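Local coordinates for outer membrane protein Omp121 (Bacteroides thetaiotaomicron, PDB 5FQ8), which probably imports nutrients across the outer membrane as the TonB-dependent barrel component of a SusCD complex, at residues B[829-833]-B[963-968]; B[749-753]-B[763-767]. All coordinates share one frame. Residues are numbered along the deposited sequence.

Interaction 1. Residues B[829-833]-B[963-968]; sequences MYSRT and NYGEYT
Segments 829-833 and 963-968 run 5° apart end to end; within them residues 829-831 and 965-966 form a short parallel pair, Tyr830 opposite Gly965 (CA-CA 4.2 Å) and Ser831 opposite Glu966 (CA-CA 5.2 Å). The backbone ladder is Tyr830 N to Tyr964 O 2.8 Å, Glu966 N to Tyr830 O 2.9 Å and Arg832 N to Glu966 O 3.0 Å. Gly965, at phi 152° and psi -167°, leaves no room for a CB, which would collide with Tyr830 O. This pairing joins the connection between TonB-dependent barrel strands 815-825 and 899-915 to that between 928-941 and 973-983; strand 828-831 also pairs, antiparallel, with 899-915. Tyr830 (chi1 t) places CE2 3.7 Å from Tyr967 CD1, and its hydroxyl bonds Asp835. Arg832, extended (ttt), lays CD over the Tyr967 ring face, 3.4 Å from the centroid, a CH-pi contact; its NH1 reaches Asn332. Glu966 curls toward the start of helix 832-839, where OE1 accepts a weak bond from Ser831 OG (3.2 Å), the N-cap residue, whose stronger partner is Lys834 N.

Interaction 2. Residues B[749-753]-B[763-767]; sequences GGTSM and VFKAQ
A beta hairpin brings these segments together: strand 752-756 turns back into strand 763-766, and the two form the middle of a four-stranded antiparallel sheet flanked by strands 741-746 and 793-794. The directions of 751-753 and 763-766 are 172° apart. Ser752 faces Lys765 as a hydrogen-bonded pair (CA-CA 5.6 Å), closed by Ser752 N to Lys765 O at 3.2 Å and Lys765 N to Ser752 O at 3.0 Å. Met753 and Phe764 follow as a non-hydrogen-bonded pair (CA-CA 4.4 Å), where Met753 CA lies 3.2 Å from Val763 O in a CA-H...O contact. From Thr751 on, and along 763-767, the backbone is extended (Ser752 -140/143, Lys765 -121/142), whereas Gly749 turns (phi 61°, psi 22°). The sheet belongs to the long connection between barrel strands 716-731 and 802-812. One face bears Met753 and Phe764. Phe764 (chi1 m) turns its ring so that Met753 CB sits over the face, 4.1 Å from the centroid, while Met753, t at chi1 and chi2, sets SD obliquely at 4.9 Å from that centroid, a Met-aromatic contact; Met753 CE reaches Phe764 CZ at 3.2 Å. Thr751 CG2 meets the ring edge at Phe764 CD1 (3.8 Å), and Leu899 packs on Phe764 too. Ser752 and Lys765 side chains take the other face, where Lys765 makes a cation-pi contact with Tyr754. Where strand 752-756 begins, Ser752 OG donates back to Gly750 O at 2.8 Å; a water takes the hydrogen of Gln767 N (2.7 Å) and lies 3.2 Å from Thr751 OG1.

In the fold
Both contacts are largely buried, and they touch: their centres lie 12 Å apart, Tyr964 OH of interaction 1 is 2.8 Å from Thr751 O of interaction 2, probably hydrogen-bonded, and Met753 CE packs 3.4 Å from Tyr964 CA. Interaction 2 joins neighbours in sequence within a hairpin, whereas interaction 1 bridges a gap of 130 residues in parallel pairing. Strand 899-915 borders both, through the backbone bond of Val900 to Met829 in the first (the preceding Phe898 bonds Ser831) and through Leu899 on Thr751, Phe764 and Ala766 in the second. Interaction 1 adds a buried carboxylate to its aromatic packing, while interaction 2 combines two backbone hydrogen bonds with apolar packing of Met753 on Phe764; Gly749 also hydrogen-bonds the putative lipoprotein chain.

Interaction 1. Residues B[829-833]-B[963-968]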
ATOM      1  N   MET B 829     -22.023  24.904 -18.444  1.00 25.24           N
ATOM      2  CA  MET B 829     -21.258  23.865 -17.785  1.00 25.70           C
ATOM      3  C   MET B 829     -20.521  23.050 -18.836  1.00 27.57           C
ATOM      4  O   MET B 829     -21.022  22.877 -19.945  1.00 39.28           O
ATOM      5  CB  MET B 829     -22.182  22.971 -16.952  1.00 25.95           C
ATOM      6  CG  MET B 829     -23.172  22.176 -17.790  1.00 24.71           C
ATOM      7  SD  MET B 829     -24.325  21.175 -16.861  1.00 28.94           S
ATOM      8  CE  MET B 829     -23.252  20.364 -15.722  1.00 28.77           C
ATOM      9  N   TYR B 830     -19.332  22.558 -18.497  1.00 24.44           N
ATOM     10  CA  TYR B 830     -18.622  21.692 -19.428  1.00 26.41           C
ATOM     11  C   TYR B 830     -19.292  20.333 -19.493  1.00 32.09           C
ATOM     12  O   TYR B 830     -19.613  19.742 -18.462  1.00 45.95           O
ATOM     13  CB  TYR B 830     -17.160  21.498 -19.030  1.00 24.13           C
ATOM     14  CG  TYR B 830     -16.506  20.434 -19.897  1.00 24.81           C
ATOM     15  CD1 TYR B 830     -16.018  20.752 -21.153  1.00 24.23           C
ATOM     16  CD2 TYR B 830     -16.424  19.102 -19.482  1.00 23.73           C
ATOM     17  CE1 TYR B 830     -15.463  19.801 -21.962  1.00 24.17           C
ATOM     18  CE2 TYR B 830     -15.863  18.139 -20.296  1.00 23.67           C
ATOM     19  CZ  TYR B 830     -15.379  18.503 -21.536  1.00 23.89           C
ATOM     20  OH  TYR B 830     -14.822  17.574 -22.377  1.00 23.88           O
ATOM     21  N   SER B 831     -19.449  19.799 -20.696  1.00 24.23           N
ATOM     22  CA  SER B 831     -20.111  18.511 -20.851  1.00 24.11           C
ATOM     23  C   SER B 831     -19.271  17.558 -21.684  1.00 24.03           C
ATOM     24  O   SER B 831     -19.232  17.684 -22.907  1.00 24.25           O
ATOM     25  CB  SER B 831     -21.481  18.683 -21.479  1.00 24.38           C
ATOM     26  OG  SER B 831     -21.855  17.458 -22.057  1.00 24.35           O
ATOM     27  N   ARG B 832     -18.654  16.564 -21.038  1.00 25.05           N
ATOM     28  CA  ARG B 832     -17.908  15.555 -21.786  1.00 23.71           C
ATOM     29  C   ARG B 832     -18.831  14.617 -22.547  1.00 23.82           C
ATOM     30  O   ARG B 832     -18.375  13.917 -23.451  1.00 23.88           O
ATOM     31  CB  ARG B 832     -16.983  14.752 -20.854  1.00 23.42           C
ATOM     32  CG  ARG B 832     -15.850  13.998 -21.559  1.00 23.41           C
ATOM     33  CD  ARG B 832     -15.236  12.880 -20.740  1.00 23.17           C
ATOM     34  NE  ARG B 832     -14.160  12.216 -21.470  1.00 23.21           N
ATOM     35  CZ  ARG B 832     -14.297  11.092 -22.159  1.00 23.28           C
ATOM     36  NH1 ARG B 832     -15.443  10.475 -22.191  1.00 24.98           N
ATOM     37  NH2 ARG B 832     -13.284  10.587 -22.825  1.00 23.35           N
ATOM     38  N   THR B 833     -20.121  14.602 -22.212  1.00 23.88           N
ATOM     39  CA  THR B 833     -21.062  13.767 -22.945  1.00 24.04           C
ATOM     40  C   THR B 833     -21.305  14.306 -24.343  1.00 24.37           C
ATOM     41  O   THR B 833     -21.457  13.537 -25.297  1.00 25.06           O
ATOM     42  CB  THR B 833     -22.372  13.668 -22.181  1.00 24.06           C
ATOM     43  OG1 THR B 833     -22.110  13.300 -20.831  1.00 23.78           O
ATOM     44  CG2 THR B 833     -23.242  12.633 -22.797  1.00 24.21           C
ATOM     45  N   ASN B 963     -19.313  22.721 -10.092  1.00 23.89           N
ATOM     46  CA  ASN B 963     -20.003  23.531 -11.075  1.00 24.15           C
ATOM     47  C   ASN B 963     -19.290  23.561 -12.412  1.00 24.14           C
ATOM     48  O   ASN B 963     -19.877  24.025 -13.389  1.00 24.35           O
ATOM     49  CB  ASN B 963     -20.182  24.949 -10.546  1.00 36.47           C
ATOM     50  CG  ASN B 963     -21.343  25.061  -9.581  1.00 35.39           C
ATOM     51  OD1 ASN B 963     -22.393  24.477  -9.794  1.00 30.07           O
ATOM     52  ND2 ASN B 963     -21.155  25.806  -8.506  1.00 44.99           N
ATOM     53  N   TYR B 964     -18.062  23.057 -12.487  1.00 23.94           N
ATOM     54  CA  TYR B 964     -17.323  23.094 -13.736  1.00 23.96           C
ATOM     55  C   TYR B 964     -18.028  22.302 -14.819  1.00 23.92           C
ATOM     56  O   TYR B 964     -17.984  22.676 -15.997  1.00 24.09           O
ATOM     57  CB  TYR B 964     -15.914  22.554 -13.513  1.00 23.75           C
ATOM     58  CG  TYR B 964     -15.143  22.299 -14.772  1.00 23.75           C
ATOM     59  CD1 TYR B 964     -15.269  21.099 -15.450  1.00 23.58           C
ATOM     60  CD2 TYR B 964     -14.289  23.252 -15.276  1.00 23.97           C
ATOM     61  CE1 TYR B 964     -14.586  20.863 -16.590  1.00 23.61           C
ATOM     62  CE2 TYR B 964     -13.591  23.023 -16.420  1.00 24.01           C
ATOM     63  CZ  TYR B 964     -13.742  21.823 -17.073  1.00 23.83           C
ATOM     64  OH  TYR B 964     -13.056  21.573 -18.226  1.00 23.90           O
ATOM     65  N   GLY B 965     -18.644  21.196 -14.461  1.00 23.72           N
ATOM     66  CA  GLY B 965     -19.302  20.406 -15.466  1.00 23.71           C
ATOM     67  C   GLY B 965     -19.356  18.952 -15.082  1.00 23.45           C
ATOM     68  O   GLY B 965     -19.125  18.583 -13.941  1.00 23.29           O
ATOM     69  N   GLU B 966     -19.697  18.153 -16.077  1.00 23.45           N
ATOM     70  CA  GLU B 966     -19.887  16.722 -15.941  1.00 23.27           C
ATOM     71  C   GLU B 966     -18.888  16.034 -16.848  1.00 23.18           C
ATOM     72  O   GLU B 966     -18.708  16.449 -17.991  1.00 25.66           O
ATOM     73  CB  GLU B 966     -21.304  16.324 -16.328  1.00 39.93           C
ATOM     74  CG  GLU B 966     -21.388  15.058 -17.158  1.00 43.70           C
ATOM     75  CD  GLU B 966     -21.428  15.348 -18.629  1.00 37.34           C
ATOM     76  OE1 GLU B 966     -21.657  16.507 -18.969  1.00 28.62           O
ATOM     77  OE2 GLU B 966     -21.221  14.438 -19.443  1.00 36.95           O
ATOM     78  N   TYR B 967     -18.240  14.988 -16.354  1.00 22.97           N
ATOM     79  CA  TYR B 967     -17.163  14.353 -17.094  1.00 23.33           C
ATOM     80  C   TYR B 967     -17.562  12.926 -17.449  1.00 22.88           C
ATOM     81  O   TYR B 967     -16.945  11.962 -17.011  1.00 22.74           O
ATOM     82  CB  TYR B 967     -15.851  14.411 -16.315  1.00 22.77           C
ATOM     83  CG  TYR B 967     -14.691  14.471 -17.261  1.00 38.04           C
ATOM     84  CD1 TYR B 967     -14.412  15.628 -17.958  1.00 23.00           C
ATOM     85  CD2 TYR B 967     -13.921  13.352 -17.517  1.00 31.52           C
ATOM     86  CE1 TYR B 967     -13.375  15.683 -18.847  1.00 23.09           C
ATOM     87  CE2 TYR B 967     -12.887  13.402 -18.407  1.00 27.52           C
ATOM     88  CZ  TYR B 967     -12.625  14.574 -19.069  1.00 23.00           C
ATOM     89  OH  TYR B 967     -11.602  14.650 -19.959  1.00 27.08           O
ATOM     90  N   THR B 968     -18.550  12.818 -18.331  1.00 23.04           N
ATOM     91  CA  THR B 968     -19.280  11.584 -18.597  1.00 23.16           C
ATOM     92  C   THR B 968     -19.753  10.944 -17.303  1.00 22.95           C
ATOM     93  O   THR B 968     -19.611   9.745 -17.080  1.00 22.89           O
ATOM     94  CB  THR B 968     -18.476  10.589 -19.427  1.00 23.08           C
ATOM     95  OG1 THR B 968     -17.125  10.563 -18.986  1.00 22.92           O
ATOM     96  CG2 THR B 968     -18.518  10.979 -20.862  1.00 23.30           C
TER

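Interaction 2. Residues B[749-753]-B[763-767]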
ATOM      1  N   GLY B 749      -4.560  23.206 -21.002  1.00 24.99           N
ATOM      2  CA  GLY B 749      -4.811  23.554 -22.388  1.00 27.46           C
ATOM      3  C   GLY B 749      -6.216  23.287 -22.869  1.00 28.56           C
ATOM      4  O   GLY B 749      -6.432  23.133 -24.070  1.00 37.31           O
ATOM      5  N   GLY B 750      -7.180  23.209 -21.956  1.00 28.02           N
ATOM      6  CA  GLY B 750      -8.567  22.952 -22.284  1.00 24.86           C
ATOM      7  C   GLY B 750      -9.468  23.917 -21.549  1.00 24.91           C
ATOM      8  O   GLY B 750      -8.993  24.906 -20.987  1.00 25.08           O
ATOM      9  N   THR B 751     -10.765  23.641 -21.539  1.00 24.81           N
ATOM     10  CA  THR B 751     -11.717  24.560 -20.937  1.00 24.92           C
ATOM     11  C   THR B 751     -11.487  24.671 -19.436  1.00 24.73           C
ATOM     12  O   THR B 751     -11.319  23.666 -18.748  1.00 24.40           O
ATOM     13  CB  THR B 751     -13.136  24.081 -21.221  1.00 24.85           C
ATOM     14  OG1 THR B 751     -13.344  23.934 -22.633  1.00 25.05           O
ATOM     15  CG2 THR B 751     -14.107  25.060 -20.653  1.00 30.20           C
ATOM     16  N   SER B 752     -11.484  25.893 -18.921  1.00 24.97           N
ATOM     17  CA  SER B 752     -11.142  26.108 -17.524  1.00 24.86           C
ATOM     18  C   SER B 752     -12.036  27.165 -16.907  1.00 25.07           C
ATOM     19  O   SER B 752     -12.360  28.166 -17.543  1.00 25.43           O
ATOM     20  CB  SER B 752      -9.689  26.535 -17.370  1.00 51.13           C
ATOM     21  OG  SER B 752      -8.898  25.967 -18.384  1.00 37.16           O
ATOM     22  N   MET B 753     -12.382  26.953 -15.647  1.00 24.89           N
ATOM     23  CA  MET B 753     -13.311  27.801 -14.916  1.00 28.03           C
ATOM     24  C   MET B 753     -12.545  28.578 -13.856  1.00 25.23           C
ATOM     25  O   MET B 753     -11.797  27.996 -13.070  1.00 25.01           O
ATOM     26  CB  MET B 753     -14.429  26.951 -14.298  1.00 27.79           C
ATOM     27  CG  MET B 753     -15.422  27.696 -13.428  1.00 29.90           C
ATOM     28  SD  MET B 753     -16.421  26.622 -12.407  1.00 24.69           S
ATOM     29  CE  MET B 753     -17.852  26.479 -13.344  1.00 24.79           C
ATOM     30  N   VAL B 763     -16.139  31.967 -13.911  1.00 26.42           N
ATOM     31  CA  VAL B 763     -16.056  32.354 -15.311  1.00 26.66           C
ATOM     32  C   VAL B 763     -15.366  31.269 -16.113  1.00 26.32           C
ATOM     33  O   VAL B 763     -14.360  30.705 -15.682  1.00 26.06           O
ATOM     34  CB  VAL B 763     -15.312  33.686 -15.440  1.00 27.13           C
ATOM     35  CG1 VAL B 763     -15.138  34.036 -16.891  1.00 27.39           C
ATOM     36  CG2 VAL B 763     -16.076  34.756 -14.733  1.00 31.16           C
ATOM     37  N   PHE B 764     -15.899  30.969 -17.292  1.00 26.36           N
ATOM     38  CA  PHE B 764     -15.312  29.976 -18.183  1.00 26.11           C
ATOM     39  C   PHE B 764     -14.522  30.651 -19.287  1.00 35.74           C
ATOM     40  O   PHE B 764     -14.956  31.664 -19.835  1.00 26.88           O
ATOM     41  CB  PHE B 764     -16.370  29.107 -18.842  1.00 25.96           C
ATOM     42  CG  PHE B 764     -16.847  27.986 -18.005  1.00 25.55           C
ATOM     43  CD1 PHE B 764     -16.229  26.762 -18.060  1.00 25.18           C
ATOM     44  CD2 PHE B 764     -17.937  28.147 -17.188  1.00 25.58           C
ATOM     45  CE1 PHE B 764     -16.676  25.723 -17.314  1.00 24.85           C
ATOM     46  CE2 PHE B 764     -18.401  27.119 -16.453  1.00 25.24           C
ATOM     47  CZ  PHE B 764     -17.766  25.893 -16.510  1.00 24.87           C
ATOM     48  N   LYS B 765     -13.369  30.071 -19.614  1.00 32.02           N
ATOM     49  CA  LYS B 765     -12.614  30.389 -20.816  1.00 26.55           C
ATOM     50  C   LYS B 765     -12.452  29.122 -21.638  1.00 26.28           C
ATOM     51  O   LYS B 765     -12.280  28.040 -21.093  1.00 25.87           O
ATOM     52  CB  LYS B 765     -11.254  30.969 -20.477  1.00 26.71           C
ATOM     53  CG  LYS B 765     -11.282  32.326 -19.842  1.00 27.09           C
ATOM     54  CD  LYS B 765      -9.893  32.832 -19.631  1.00 28.72           C
ATOM     55  CE  LYS B 765      -9.881  34.222 -19.056  1.00 32.03           C
ATOM     56  NZ  LYS B 765      -8.490  34.721 -18.901  1.00 33.87           N
ATOM     57  N   ALA B 766     -12.525  29.255 -22.953  1.00 26.55           N
ATOM     58  CA  ALA B 766     -12.426  28.096 -23.827  1.00 26.36           C
ATOM     59  C   ALA B 766     -11.980  28.555 -25.204  1.00 26.77           C
ATOM     60  O   ALA B 766     -12.097  29.728 -25.547  1.00 27.21           O
ATOM     61  CB  ALA B 766     -13.756  27.350 -23.895  1.00 26.16           C
ATOM     62  N   GLN B 767     -11.458  27.620 -25.990  1.00 26.67           N
ATOM     63  CA  GLN B 767     -10.889  27.992 -27.281  1.00 38.46           C
ATOM     64  C   GLN B 767     -11.998  28.277 -28.287  1.00 27.39           C
ATOM     65  O   GLN B 767     -12.873  27.443 -28.521  1.00 27.20           O
ATOM     66  CB  GLN B 767      -9.929  26.923 -27.811  1.00 26.93           C
ATOM     67  CG  GLN B 767     -10.496  25.566 -28.105  1.00 26.62           C
ATOM     68  CD  GLN B 767      -9.805  24.876 -29.257  1.00 26.76           C
ATOM     69  OE1 GLN B 767      -8.797  25.343 -29.745  1.00 27.04           O
ATOM     70  NE2 GLN B 767     -10.356  23.765 -29.703  1.00 26.59           N
TER
HETATM   71  O   HOH W   1     -11.693  25.094 -25.113  1.00  2.99           O